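Local coordinates for protein Na Glutathione S-transferase 2 (Necator americanus, PDB 2ON5) that binds glutathione and probably catalyses its conjugation to electrophilic compounds, as other glutathione S-transferases do, at residues Y4-F9 with P17-F22; P52-D57 with A68-R73; L61-A66 with Q94-I99. One frame throughout, in Å; residues are numbered along the deposited sequence.

Contact 1: Y4-F9 with P17-F22; sequences YKLTYF and PIRQIF. With GSH (glutathione), chain V.
This is a buried, mainly apolar strand-to-helix contact at the start of the thioredoxin-like domain, where Tyr4, Leu6 and Tyr8 of strand 4-9 face Ile18, Arg19 and Phe22 of helix 16-25. The two elements form the first half of a beta-alpha-beta unit that ends in strand 30-34. Their axes run nearly antiparallel, at 156° and 10.6 Å apart. At the N-terminal end of the strand, Phe22 brings CE1 over one face of the Tyr4 ring, towards its rim, with Tyr4 CG 3.9 Å from Phe22 CE1. The planes are inclined at 52°, with the ring centroids 5.5 Å apart; broad rings suit this place because they fill the gap between strand and helix. Leu6 lies in the middle. Its CG stands anti to the backbone N (chi1 -173°), which carries the branched end towards the helix and sets Leu6 CD2 3.8 Å from Ile18 CG2 and equally close to Arg19 CG. Arg19 therefore lends its aliphatic part to the core, then runs extended from CG to NE. The buried charge is met by a salt bridge of NE to Asp31, while NH1 reaches Glu16 and the carbonyl of Gly11. Arg19 NH2 approaches the rim of the Tyr8 ring, near its plane, 3.9 Å from Tyr8 CD2. The same NH2 comes 3.5 Å from Phe9 O, which lies at the guanidinium edge. At the far end of Tyr8, the hydroxyl bonds to Leu14 N and faces glutathione, consistent with the tyrosine that positions the thiol in many transferases of this family. Phe9 offers its ring edge to the peptide N3 of the same ligand, and Tyr8 OH lies 3.0 Å from the glutathione sulphur SG2.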
loop_
_atom_site.group_PDB
_atom_site.type_symbol
_atom_site.label_atom_id
_atom_site.label_comp_id
_atom_site.label_asym_id
_atom_site.label_seq_id
_atom_site.Cartn_x
_atom_site.Cartn_y
_atom_site.Cartn_z
ATOM N N TYR A 4 -22.522 3.656 -7.514
ATOM C CA TYR A 4 -21.487 3.144 -6.617
ATOM C C TYR A 4 -22.044 2.394 -5.411
ATOM O O TYR A 4 -23.001 2.847 -4.751
ATOM C CB TYR A 4 -20.621 4.278 -6.097
ATOM C CG TYR A 4 -19.867 5.044 -7.166
ATOM C CD1 TYR A 4 -20.333 6.283 -7.618
ATOM C CD2 TYR A 4 -18.689 4.527 -7.723
ATOM C CE1 TYR A 4 -19.639 6.992 -8.587
ATOM C CE2 TYR A 4 -17.985 5.247 -8.687
ATOM C CZ TYR A 4 -18.473 6.464 -9.114
ATOM O OH TYR A 4 -17.785 7.183 -10.068
ATOM N N LYS A 5 -21.424 1.253 -5.130
ATOM C CA LYS A 5 -21.729 0.478 -3.929
ATOM C C LYS A 5 -20.423 0.276 -3.157
ATOM O O LYS A 5 -19.413 -0.150 -3.745
ATOM C CB LYS A 5 -22.330 -0.889 -4.303
ATOM C CG LYS A 5 -22.692 -1.759 -3.080
ATOM C CD LYS A 5 -23.453 -3.007 -3.475
ATOM C CE LYS A 5 -22.600 -3.914 -4.340
ATOM N NZ LYS A 5 -23.004 -5.348 -4.287
ATOM N N LEU A 6 -20.424 0.607 -1.863
ATOM C CA LEU A 6 -19.312 0.215 -1.004
ATOM C C LEU A 6 -19.743 -0.846 -0.012
ATOM O O LEU A 6 -20.695 -0.634 0.768
ATOM C CB LEU A 6 -18.770 1.406 -0.237
ATOM C CG LEU A 6 -17.499 1.210 0.592
ATOM C CD1 LEU A 6 -16.308 0.908 -0.355
ATOM C CD2 LEU A 6 -17.266 2.439 1.433
ATOM N N THR A 7 -19.019 -1.968 -0.000
ATOM C CA THR A 7 -19.312 -3.033 0.981
ATOM C C THR A 7 -18.186 -3.132 2.028
ATOM O O THR A 7 -16.994 -3.196 1.674
ATOM C CB THR A 7 -19.554 -4.396 0.310
ATOM O OG1 THR A 7 -20.605 -4.284 -0.665
ATOM C CG2 THR A 7 -19.955 -5.446 1.369
ATOM N N TYR A 8 -18.578 -3.082 3.300
ATOM C CA TYR A 8 -17.633 -3.187 4.421
ATOM C C TYR A 8 -18.380 -3.668 5.676
ATOM O O TYR A 8 -19.545 -4.068 5.596
ATOM C CB TYR A 8 -16.941 -1.837 4.667
ATOM C CG TYR A 8 -15.771 -1.929 5.609
ATOM C CD1 TYR A 8 -14.685 -2.783 5.342
ATOM C CD2 TYR A 8 -15.752 -1.199 6.785
ATOM C CE1 TYR A 8 -13.621 -2.872 6.230
ATOM C CE2 TYR A 8 -14.687 -1.291 7.673
ATOM C CZ TYR A 8 -13.641 -2.125 7.395
ATOM O OH TYR A 8 -12.578 -2.195 8.271
ATOM N N PHE A 9 -17.699 -3.674 6.820
ATOM C CA PHE A 9 -18.361 -3.989 8.077
ATOM C C PHE A 9 -19.176 -2.787 8.552
ATOM O O PHE A 9 -19.034 -1.681 8.012
ATOM C CB PHE A 9 -17.331 -4.373 9.150
ATOM C CG PHE A 9 -16.606 -5.640 8.866
ATOM C CD1 PHE A 9 -17.269 -6.854 8.893
ATOM C CD2 PHE A 9 -15.241 -5.622 8.598
ATOM C CE1 PHE A 9 -16.592 -8.046 8.646
ATOM C CE2 PHE A 9 -14.554 -6.815 8.330
ATOM C CZ PHE A 9 -15.240 -8.025 8.367
ATOM N N PRO A 17 -12.404 6.532 5.269
ATOM C CA PRO A 17 -11.918 7.587 4.359
ATOM C C PRO A 17 -12.602 7.566 2.985
ATOM O O PRO A 17 -12.745 8.614 2.384
ATOM C CB PRO A 17 -10.416 7.293 4.229
ATOM C CG PRO A 17 -10.072 6.518 5.533
ATOM C CD PRO A 17 -11.303 5.678 5.774
ATOM N N ILE A 18 -13.021 6.391 2.518
ATOM C CA ILE A 18 -13.692 6.251 1.209
ATOM C C ILE A 18 -15.085 6.884 1.313
ATOM O O ILE A 18 -15.521 7.654 0.435
ATOM C CB ILE A 18 -13.802 4.769 0.793
ATOM C CG1 ILE A 18 -12.420 4.179 0.460
ATOM C CG2 ILE A 18 -14.769 4.585 -0.384
ATOM C CD1 ILE A 18 -12.333 2.655 0.757
ATOM N N ARG A 19 -15.782 6.576 2.399
ATOM C CA ARG A 19 -17.074 7.223 2.635
ATOM C C ARG A 19 -16.911 8.768 2.674
ATOM O O ARG A 19 -17.830 9.505 2.307
ATOM C CB ARG A 19 -17.717 6.733 3.932
ATOM C CG ARG A 19 -17.963 5.236 3.985
ATOM C CD ARG A 19 -18.905 4.870 5.144
ATOM N NE ARG A 19 -19.000 3.432 5.338
ATOM C CZ ARG A 19 -18.430 2.771 6.333
ATOM N NH1 ARG A 19 -17.673 3.432 7.194
ATOM N NH2 ARG A 19 -18.591 1.449 6.443
ATOM N N GLN A 20 -15.764 9.238 3.144
ATOM C CA GLN A 20 -15.558 10.688 3.308
ATOM C C GLN A 20 -15.191 11.315 1.981
ATOM O O GLN A 20 -15.494 12.468 1.762
ATOM C CB GLN A 20 -14.519 11.016 4.390
ATOM C CG GLN A 20 -15.092 10.691 5.796
ATOM C CD GLN A 20 -14.107 10.848 6.939
ATOM O OE1 GLN A 20 -14.384 10.415 8.067
ATOM N NE2 GLN A 20 -12.947 11.452 6.662
ATOM N N ILE A 21 -14.538 10.555 1.118
ATOM C CA ILE A 21 -14.316 11.012 -0.270
ATOM C C ILE A 21 -15.667 11.236 -0.965
ATOM O O ILE A 21 -15.885 12.281 -1.609
ATOM C CB ILE A 21 -13.472 10.028 -1.064
ATOM C CG1 ILE A 21 -12.026 10.023 -0.514
ATOM C CG2 ILE A 21 -13.577 10.362 -2.587
ATOM C CD1 ILE A 21 -11.154 8.801 -0.994
ATOM N N PHE A 22 -16.587 10.282 -0.806
ATOM C CA PHE A 22 -17.929 10.447 -1.418
ATOM C C PHE A 22 -18.641 11.680 -0.886
ATOM O O PHE A 22 -19.271 12.421 -1.652
ATOM C CB PHE A 22 -18.826 9.219 -1.202
ATOM C CG PHE A 22 -18.507 8.041 -2.078
ATOM C CD1 PHE A 22 -18.574 8.138 -3.465
ATOM C CD2 PHE A 22 -18.206 6.800 -1.508
ATOM C CE1 PHE A 22 -18.300 7.049 -4.272
ATOM C CE2 PHE A 22 -17.959 5.671 -2.326
ATOM C CZ PHE A 22 -17.995 5.808 -3.702
HETATM N N1 GSH V . -4.916 -4.330 2.458
HETATM C CA1 GSH V . -6.206 -4.317 3.189
HETATM C C1 GSH V . -7.075 -3.169 2.683
HETATM O O11 GSH V . -6.602 -2.033 2.895
HETATM O O12 GSH V . -8.188 -3.286 2.094
HETATM C CB1 GSH V . -6.887 -5.687 3.238
HETATM C CG1 GSH V . -8.337 -5.639 3.706
HETATM C CD1 GSH V . -8.616 -6.420 4.985
HETATM O OE1 GSH V . -7.588 -6.827 5.880
HETATM N N2 GSH V . -9.917 -6.669 5.160
HETATM C CA2 GSH V . -10.628 -6.920 6.405
HETATM C C2 GSH V . -11.520 -8.130 6.248
HETATM O O2 GSH V . -12.030 -8.531 4.988
HETATM C CB2 GSH V . -11.464 -5.701 6.762
HETATM S SG2 GSH V . -10.784 -4.626 8.063
HETATM N N3 GSH V . -11.778 -8.836 7.349
HETATM C CA3 GSH V . -12.507 -10.088 7.287
HETATM C C3 GSH V . -11.804 -11.231 6.582
HETATM O O31 GSH V . -10.598 -11.142 6.257
HETATM O O32 GSH V . -12.418 -12.291 6.321
#

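Contact 2: P52-D57 with A68-R73; sequences PVLEED and ARYLSR
In the beta-beta-alpha half of the thioredoxin-like domain, Leu54 and Glu56 of strand 53-56 meet Tyr70 and Leu71 of helix 64-75, which crosses one face of the sheet. The axes are 10.9 Å apart and inclined at 40°. Leu54 and Leu71 reach towards each other tip to tip, with Leu54 CD2 3.9 Å from Leu71 CD2. The same Leu54 methyl also comes within 4.2 Å of Tyr70 CD2, the two side chains crossing at about a right angle. Branched aliphatic ends suit this inner layer, where Tyr4 and Phe22 pack on the same leucines. Glu56, two residues further along and so on the same side of the strand, is partly exposed and can afford a charge. Its CG is anti to the backbone N (chi1 180°) and the rest is extended, which carries the carboxylate out to the tyrosine hydroxyl. Tyr70 OH donates a short bond of 2.5 Å to Glu56 OE1, met on the syn side of the carboxylate and somewhat out of its plane. OE1 lies at the ring edge, near its plane, and the carboxylate is turned only 28° from the ring. Lys74 is a weak second partner of both groups, and Phe83 of the second subunit packs edge-to-face with Tyr70. Pro52, just before the strand, follows a cis peptide bond, the cis-proline that marks the glutathione side of the thioredoxin fold.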
loop_
_atom_site.group_PDB
_atom_site.type_symbol
_atom_site.label_atom_id
_atom_site.label_comp_id
_atom_site.label_asym_id
_atom_site.label_seq_id
_atom_site.Cartn_x
_atom_site.Cartn_y
_atom_site.Cartn_z
ATOM N N PRO A 52 -12.781 -3.622 2.480
ATOM C CA PRO A 52 -13.877 -3.102 1.634
ATOM C C PRO A 52 -13.769 -3.463 0.149
ATOM O O PRO A 52 -12.658 -3.683 -0.371
ATOM C CB PRO A 52 -13.767 -1.580 1.818
ATOM C CG PRO A 52 -12.220 -1.355 2.007
ATOM C CD PRO A 52 -11.816 -2.565 2.864
ATOM N N VAL A 53 -14.914 -3.498 -0.533
ATOM C CA VAL A 53 -14.930 -3.622 -1.995
ATOM C C VAL A 53 -15.891 -2.583 -2.560
ATOM O O VAL A 53 -17.027 -2.436 -2.054
ATOM C CB VAL A 53 -15.361 -5.041 -2.463
ATOM C CG1 VAL A 53 -15.551 -5.119 -4.013
ATOM C CG2 VAL A 53 -14.349 -6.060 -2.006
ATOM N N LEU A 54 -15.415 -1.872 -3.586
ATOM C CA LEU A 54 -16.221 -0.907 -4.326
ATOM C C LEU A 54 -16.808 -1.595 -5.567
ATOM O O LEU A 54 -16.131 -2.376 -6.226
ATOM C CB LEU A 54 -15.383 0.324 -4.764
ATOM C CG LEU A 54 -16.101 1.409 -5.609
ATOM C CD1 LEU A 54 -17.048 2.247 -4.734
ATOM C CD2 LEU A 54 -15.143 2.328 -6.349
ATOM N N GLU A 55 -18.063 -1.296 -5.882
ATOM C CA GLU A 55 -18.597 -1.612 -7.203
ATOM C C GLU A 55 -18.930 -0.334 -7.931
ATOM O O GLU A 55 -19.576 0.553 -7.365
ATOM C CB GLU A 55 -19.830 -2.508 -7.129
ATOM C CG GLU A 55 -19.470 -3.958 -7.068
ATOM C CD GLU A 55 -20.681 -4.894 -7.061
ATOM O OE1 GLU A 55 -21.726 -4.558 -7.653
ATOM O OE2 GLU A 55 -20.568 -5.965 -6.450
ATOM N N GLU A 56 -18.449 -0.204 -9.160
ATOM C CA GLU A 56 -18.865 0.923 -9.992
ATOM C C GLU A 56 -19.559 0.341 -11.217
ATOM O O GLU A 56 -18.929 -0.343 -12.022
ATOM C CB GLU A 56 -17.700 1.825 -10.417
ATOM C CG GLU A 56 -18.192 3.017 -11.306
ATOM C CD GLU A 56 -17.083 3.846 -11.949
ATOM O OE1 GLU A 56 -16.032 4.069 -11.338
ATOM O OE2 GLU A 56 -17.266 4.285 -13.104
ATOM N N ASP A 57 -20.856 0.584 -11.341
ATOM C CA ASP A 57 -21.625 -0.020 -12.445
ATOM C C ASP A 57 -21.376 -1.522 -12.549
ATOM O O ASP A 57 -21.200 -2.087 -13.637
ATOM C CB ASP A 57 -21.369 0.732 -13.767
ATOM C CG ASP A 57 -21.957 2.154 -13.761
ATOM O OD1 ASP A 57 -22.661 2.514 -12.782
ATOM O OD2 ASP A 57 -21.753 2.917 -14.750
ATOM N N ALA A 68 -9.562 4.185 -2.464
ATOM C CA ALA A 68 -9.451 5.589 -2.079
ATOM C C ALA A 68 -8.802 6.412 -3.192
ATOM O O ALA A 68 -9.274 7.508 -3.511
ATOM C CB ALA A 68 -8.649 5.758 -0.756
ATOM N N ARG A 69 -7.722 5.887 -3.767
ATOM C CA ARG A 69 -6.953 6.635 -4.800
ATOM C C ARG A 69 -7.802 6.799 -6.074
ATOM O O ARG A 69 -7.848 7.877 -6.662
ATOM C CB ARG A 69 -5.658 5.909 -5.167
ATOM C CG ARG A 69 -4.744 6.664 -6.199
ATOM C CD ARG A 69 -3.404 5.916 -6.448
ATOM N NE ARG A 69 -2.753 5.694 -5.166
ATOM C CZ ARG A 69 -2.720 4.542 -4.499
ATOM N NH1 ARG A 69 -3.232 3.432 -5.011
ATOM N NH2 ARG A 69 -2.158 4.508 -3.302
ATOM N N TYR A 70 -8.438 5.710 -6.489
ATOM C CA TYR A 70 -9.318 5.728 -7.678
ATOM C C TYR A 70 -10.397 6.841 -7.612
ATOM O O TYR A 70 -10.552 7.647 -8.541
ATOM C CB TYR A 70 -9.976 4.356 -7.859
ATOM C CG TYR A 70 -10.987 4.349 -9.007
ATOM C CD1 TYR A 70 -10.549 4.498 -10.326
ATOM C CD2 TYR A 70 -12.362 4.256 -8.759
ATOM C CE1 TYR A 70 -11.440 4.524 -11.383
ATOM C CE2 TYR A 70 -13.295 4.264 -9.827
ATOM C CZ TYR A 70 -12.818 4.423 -11.129
ATOM O OH TYR A 70 -13.690 4.455 -12.201
ATOM N N LEU A 71 -11.152 6.865 -6.514
ATOM C CA LEU A 71 -12.141 7.930 -6.276
ATOM C C LEU A 71 -11.521 9.309 -6.057
ATOM O O LEU A 71 -12.060 10.323 -6.530
ATOM C CB LEU A 71 -13.081 7.569 -5.115
ATOM C CG LEU A 71 -13.821 6.244 -5.255
ATOM C CD1 LEU A 71 -14.391 5.787 -3.919
ATOM C CD2 LEU A 71 -14.883 6.252 -6.399
ATOM N N SER A 72 -10.370 9.364 -5.388
ATOM C CA SER A 72 -9.728 10.651 -5.171
ATOM C C SER A 72 -9.245 11.234 -6.503
ATOM O O SER A 72 -9.374 12.423 -6.739
ATOM C CB SER A 72 -8.562 10.527 -4.208
ATOM O OG SER A 72 -9.072 10.231 -2.926
ATOM N N ARG A 73 -8.693 10.395 -7.371
ATOM C CA ARG A 73 -8.321 10.888 -8.707
ATOM C C ARG A 73 -9.528 11.406 -9.471
ATOM O O ARG A 73 -9.437 12.396 -10.199
ATOM C CB ARG A 73 -7.608 9.817 -9.511
ATOM C CG ARG A 73 -6.152 9.644 -9.065
ATOM C CD ARG A 73 -5.246 8.890 -10.047
ATOM N NE ARG A 73 -5.844 8.603 -11.342
ATOM C CZ ARG A 73 -5.296 7.790 -12.265
ATOM N NH1 ARG A 73 -4.141 7.178 -12.024
ATOM N NH2 ARG A 73 -5.938 7.545 -13.404
#

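Contact 3: L61-A66 with Q94-I99; sequences LAQSFA and QYKDYI. With GSH (glutathione), chain V; GSH (glutathione), chain B; EDO (1,2-ethanediol), chain P; EDO (1,2-ethanediol), chain O.
One water oxygen is held by three groups and joins the two segments: Lys96 NZ and Phe65 N each donate to it at 2.9 Å, and the water in turn lies 2.8 Å from Gln63 OE1. The amide oxygen is shared, for Gln63 OE1 also accepts from the glutathione amino group N1 at 2.6 Å. Gln63 is at the N-cap of helix 64-75, with a positive phi (75°); beyond it Ser64 N-H goes to the ligand and Phe65 N-H to the water. Ser64 N points almost straight at the gamma-glutamyl carboxylate of glutathione, 3.0 Å from O12 with an angle of 170° at the hydrogen, and Ser64 OG grips the other oxygen, O11. The helix N terminus would probably favour that negative charge. Gln-Ser at this turn is the familiar gamma-glutamyl site of cytosolic glutathione transferases, and here it stands at the interface between the thioredoxin-like domain and helix 82-101 of the all-helical domain. Phe65 supplies the apolar part of that interface. Tyr95 and Phe65 meet rim to rim, each near the plane of the other, with Phe65 CZ 3.8 Å from Tyr95 CD2. Lys96 passes the phenyl ring obliquely, its CB 3.7 Å from Phe65 CZ and its CE near CE1 and CD1, and only bends at chi3 (-139°) to deliver its ammonium to the water; a long, flexible chain suits a residue that must pass a ring before reaching a polar site. A 1,2-ethanediol molecule, probably from the crystallisation liquor, lies over one face of Phe65. On the side of helix 82-101 turned to the dimer partner, Asp97 accepts from N1 of the second glutathione, 2.9 Å from OD1, just as Asp97 of the second subunit serves the ligand beside Gln63.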
loop_
_atom_site.group_PDB
_atom_site.type_symbol
_atom_site.label_atom_id
_atom_site.label_comp_id
_atom_site.label_asym_id
_atom_site.label_seq_id
_atom_site.Cartn_x
_atom_site.Cartn_y
_atom_site.Cartn_z
ATOM N N LEU A 61 -13.858 -3.364 -7.450
ATOM C CA LEU A 61 -12.504 -2.934 -7.142
ATOM C C LEU A 61 -12.291 -3.167 -5.652
ATOM O O LEU A 61 -12.994 -2.555 -4.831
ATOM C CB LEU A 61 -12.338 -1.452 -7.450
ATOM C CG LEU A 61 -10.992 -0.823 -7.125
ATOM C CD1 LEU A 61 -9.815 -1.503 -7.921
ATOM C CD2 LEU A 61 -11.063 0.697 -7.362
ATOM N N ALA A 62 -11.360 -4.069 -5.327
ATOM C CA ALA A 62 -10.956 -4.322 -3.950
ATOM C C ALA A 62 -9.761 -3.445 -3.485
ATOM O O ALA A 62 -9.207 -2.662 -4.263
ATOM C CB ALA A 62 -10.651 -5.812 -3.765
ATOM N N GLN A 63 -9.375 -3.601 -2.219
ATOM C CA GLN A 63 -8.251 -2.911 -1.573
ATOM C C GLN A 63 -8.504 -1.445 -1.230
ATOM O O GLN A 63 -8.575 -0.581 -2.106
ATOM C CB GLN A 63 -6.914 -3.118 -2.344
ATOM C CG GLN A 63 -6.400 -4.542 -2.201
ATOM C CD GLN A 63 -5.724 -4.780 -0.842
ATOM O OE1 GLN A 63 -5.608 -3.865 -0.018
ATOM N NE2 GLN A 63 -5.277 -6.019 -0.614
ATOM N N SER A 64 -8.589 -1.155 0.071
ATOM C CA SER A 64 -9.034 0.166 0.536
ATOM C C SER A 64 -8.251 1.344 -0.075
ATOM O O SER A 64 -8.867 2.329 -0.481
ATOM C CB SER A 64 -9.036 0.253 2.071
ATOM O OG SER A 64 -7.696 0.143 2.572
ATOM N N PHE A 65 -6.920 1.245 -0.160
ATOM C CA PHE A 65 -6.112 2.323 -0.780
ATOM C C PHE A 65 -6.289 2.416 -2.283
ATOM O O PHE A 65 -6.273 3.520 -2.830
ATOM C CB PHE A 65 -4.631 2.221 -0.412
ATOM C CG PHE A 65 -4.362 2.431 1.077
ATOM C CD1 PHE A 65 -4.509 1.377 1.988
ATOM C CD2 PHE A 65 -4.023 3.684 1.565
ATOM C CE1 PHE A 65 -4.277 1.573 3.389
ATOM C CE2 PHE A 65 -3.767 3.893 2.941
ATOM C CZ PHE A 65 -3.891 2.842 3.854
ATOM N N ALA A 66 -6.440 1.271 -2.963
ATOM C CA ALA A 66 -6.717 1.315 -4.406
ATOM C C ALA A 66 -8.059 2.020 -4.641
ATOM O O ALA A 66 -8.205 2.850 -5.550
ATOM C CB ALA A 66 -6.715 -0.071 -5.007
ATOM N N GLN A 94 3.031 5.268 4.234
ATOM C CA GLN A 94 3.601 5.328 5.593
ATOM C C GLN A 94 2.512 5.115 6.675
ATOM O O GLN A 94 2.718 4.382 7.673
ATOM C CB GLN A 94 4.355 6.645 5.833
ATOM C CG GLN A 94 5.069 6.686 7.206
ATOM C CD GLN A 94 6.340 5.833 7.204
ATOM O OE1 GLN A 94 6.772 5.339 6.161
ATOM N NE2 GLN A 94 6.937 5.641 8.390
ATOM N N TYR A 95 1.373 5.756 6.479
ATOM C CA TYR A 95 0.158 5.484 7.288
ATOM C C TYR A 95 -0.231 3.984 7.336
ATOM O O TYR A 95 -0.566 3.453 8.403
ATOM C CB TYR A 95 -1.007 6.301 6.736
ATOM C CG TYR A 95 -2.335 5.983 7.429
ATOM C CD1 TYR A 95 -2.611 6.491 8.700
ATOM C CD2 TYR A 95 -3.288 5.167 6.808
ATOM C CE1 TYR A 95 -3.862 6.193 9.351
ATOM C CE2 TYR A 95 -4.534 4.852 7.438
ATOM C CZ TYR A 95 -4.798 5.368 8.702
ATOM O OH TYR A 95 -5.979 5.073 9.345
ATOM N N LYS A 96 -0.227 3.322 6.177
ATOM C CA LYS A 96 -0.530 1.900 6.079
ATOM C C LYS A 96 0.479 1.070 6.887
ATOM O O LYS A 96 0.068 0.137 7.594
ATOM C CB LYS A 96 -0.544 1.418 4.625
ATOM C CG LYS A 96 -0.888 -0.055 4.484
ATOM C CD LYS A 96 -0.985 -0.461 3.022
ATOM C CE LYS A 96 -2.160 -1.384 2.822
ATOM N NZ LYS A 96 -2.583 -1.330 1.408
ATOM N N ASP A 97 1.773 1.410 6.782
ATOM C CA ASP A 97 2.819 0.767 7.626
ATOM C C ASP A 97 2.523 0.913 9.127
ATOM O O ASP A 97 2.655 -0.047 9.901
ATOM C CB ASP A 97 4.219 1.366 7.332
ATOM C CG ASP A 97 4.809 0.907 5.988
ATOM O OD1 ASP A 97 5.865 1.454 5.580
ATOM O OD2 ASP A 97 4.225 0.012 5.338
ATOM N N TYR A 98 2.167 2.125 9.546
ATOM C CA TYR A 98 1.816 2.405 10.959
ATOM C C TYR A 98 0.610 1.595 11.417
ATOM O O TYR A 98 0.631 0.974 12.498
ATOM C CB TYR A 98 1.555 3.907 11.133
ATOM C CG TYR A 98 0.766 4.306 12.380
ATOM C CD1 TYR A 98 1.375 4.332 13.638
ATOM C CD2 TYR A 98 -0.577 4.684 12.285
ATOM C CE1 TYR A 98 0.657 4.711 14.788
ATOM C CE2 TYR A 98 -1.298 5.075 13.411
ATOM C CZ TYR A 98 -0.676 5.079 14.664
ATOM O OH TYR A 98 -1.389 5.453 15.796
ATOM N N ILE A 99 -0.439 1.588 10.604
ATOM C CA ILE A 99 -1.614 0.783 10.891
ATOM C C ILE A 99 -1.306 -0.719 11.019
ATOM O O ILE A 99 -1.883 -1.421 11.862
ATOM C CB ILE A 99 -2.726 1.040 9.848
ATOM C CG1 ILE A 99 -3.231 2.504 9.943
ATOM C CG2 ILE A 99 -3.874 -0.015 9.978
ATOM C CD1 ILE A 99 -3.865 2.902 11.269
HETATM N N1 GSH V . -4.916 -4.330 2.458
HETATM C CA1 GSH V . -6.206 -4.317 3.189
HETATM C C1 GSH V . -7.075 -3.169 2.683
HETATM O O11 GSH V . -6.602 -2.033 2.895
HETATM O O12 GSH V . -8.188 -3.286 2.094
HETATM C CB1 GSH V . -6.887 -5.687 3.238
HETATM C CG1 GSH V . -8.337 -5.639 3.706
HETATM C CD1 GSH V . -8.616 -6.420 4.985
HETATM O OE1 GSH V . -7.588 -6.827 5.880
HETATM N N2 GSH V . -9.917 -6.669 5.160
HETATM C CA2 GSH V . -10.628 -6.920 6.405
HETATM C C2 GSH V . -11.520 -8.130 6.248
HETATM O O2 GSH V . -12.030 -8.531 4.988
HETATM C CB2 GSH V . -11.464 -5.701 6.762
HETATM S SG2 GSH V . -10.784 -4.626 8.063
HETATM N N3 GSH V . -11.778 -8.836 7.349
HETATM C CA3 GSH V . -12.507 -10.088 7.287
HETATM C C3 GSH V . -11.804 -11.231 6.582
HETATM O O31 GSH V . -10.598 -11.142 6.257
HETATM O O32 GSH V . -12.418 -12.291 6.321
HETATM N N1 GSH B . 6.477 0.221 3.010
HETATM C CA1 GSH B . 7.872 -0.136 2.680
HETATM C C1 GSH B . 8.150 0.284 1.241
HETATM O O11 GSH B . 9.057 1.044 0.840
HETATM O O12 GSH B . 7.400 -0.206 0.397
HETATM C CB1 GSH B . 8.849 0.316 3.786
HETATM C CG1 GSH B . 10.316 0.492 3.393
HETATM C CD1 GSH B . 11.238 -0.446 4.165
HETATM O OE1 GSH B . 10.748 -1.412 5.074
HETATM N N2 GSH B . 12.542 -0.302 3.918
HETATM C CA2 GSH B . 13.571 -1.105 4.559
HETATM C C2 GSH B . 14.509 -0.303 5.425
HETATM O O2 GSH B . 14.747 1.038 5.134
HETATM C CB2 GSH B . 14.347 -1.774 3.445
HETATM S SG2 GSH B . 13.503 -3.245 2.831
HETATM N N3 GSH B . 15.097 -0.910 6.467
HETATM C CA3 GSH B . 16.186 -0.299 7.209
HETATM C C3 GSH B . 15.754 0.587 8.361
HETATM O O31 GSH B . 16.617 1.202 9.043
HETATM O O32 GSH B . 14.549 0.726 8.662
HETATM C C1 EDO P . -6.822 1.796 7.941
HETATM O O1 EDO P . -6.904 2.957 8.747
HETATM C C2 EDO P . -6.108 2.145 6.642
HETATM O O2 EDO P . -4.929 1.375 6.593
HETATM C C1 EDO O . -7.498 3.683 3.931
HETATM O O1 EDO O . -7.932 2.417 4.439
HETATM C C2 EDO O . -8.127 3.917 2.566
HETATM O O2 EDO O . -9.536 3.870 2.778
HETATM O O HOH W 1 -5.161 -1.090 -0.005
#

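From the N terminus, contact 1 comes first: strand 4-9 is followed by a short loop, after which helix 16-25 runs back along the strand, nearly antiparallel, and this contact is complete before the others begin. Contacts 2 and 3 then cross, because 61-66 lies between 52-57 and 68-73 while 94-99 follows both. Strand 53-56 pairs with strand 4-9 on one side and with strand 59-62 on the other, so contacts 1, 2 and 3 meet in one sheet. Helix 64-75 serves contacts 2 and 3, and packs on helix 16-25 as well. Contact 3 spans the longest loop and ties the thioredoxin-like domain to helix 82-101. Of one shared glutathione, contact 1 lies beside the cysteinyl sulphur and contact 3 binds the gamma-glutamyl end.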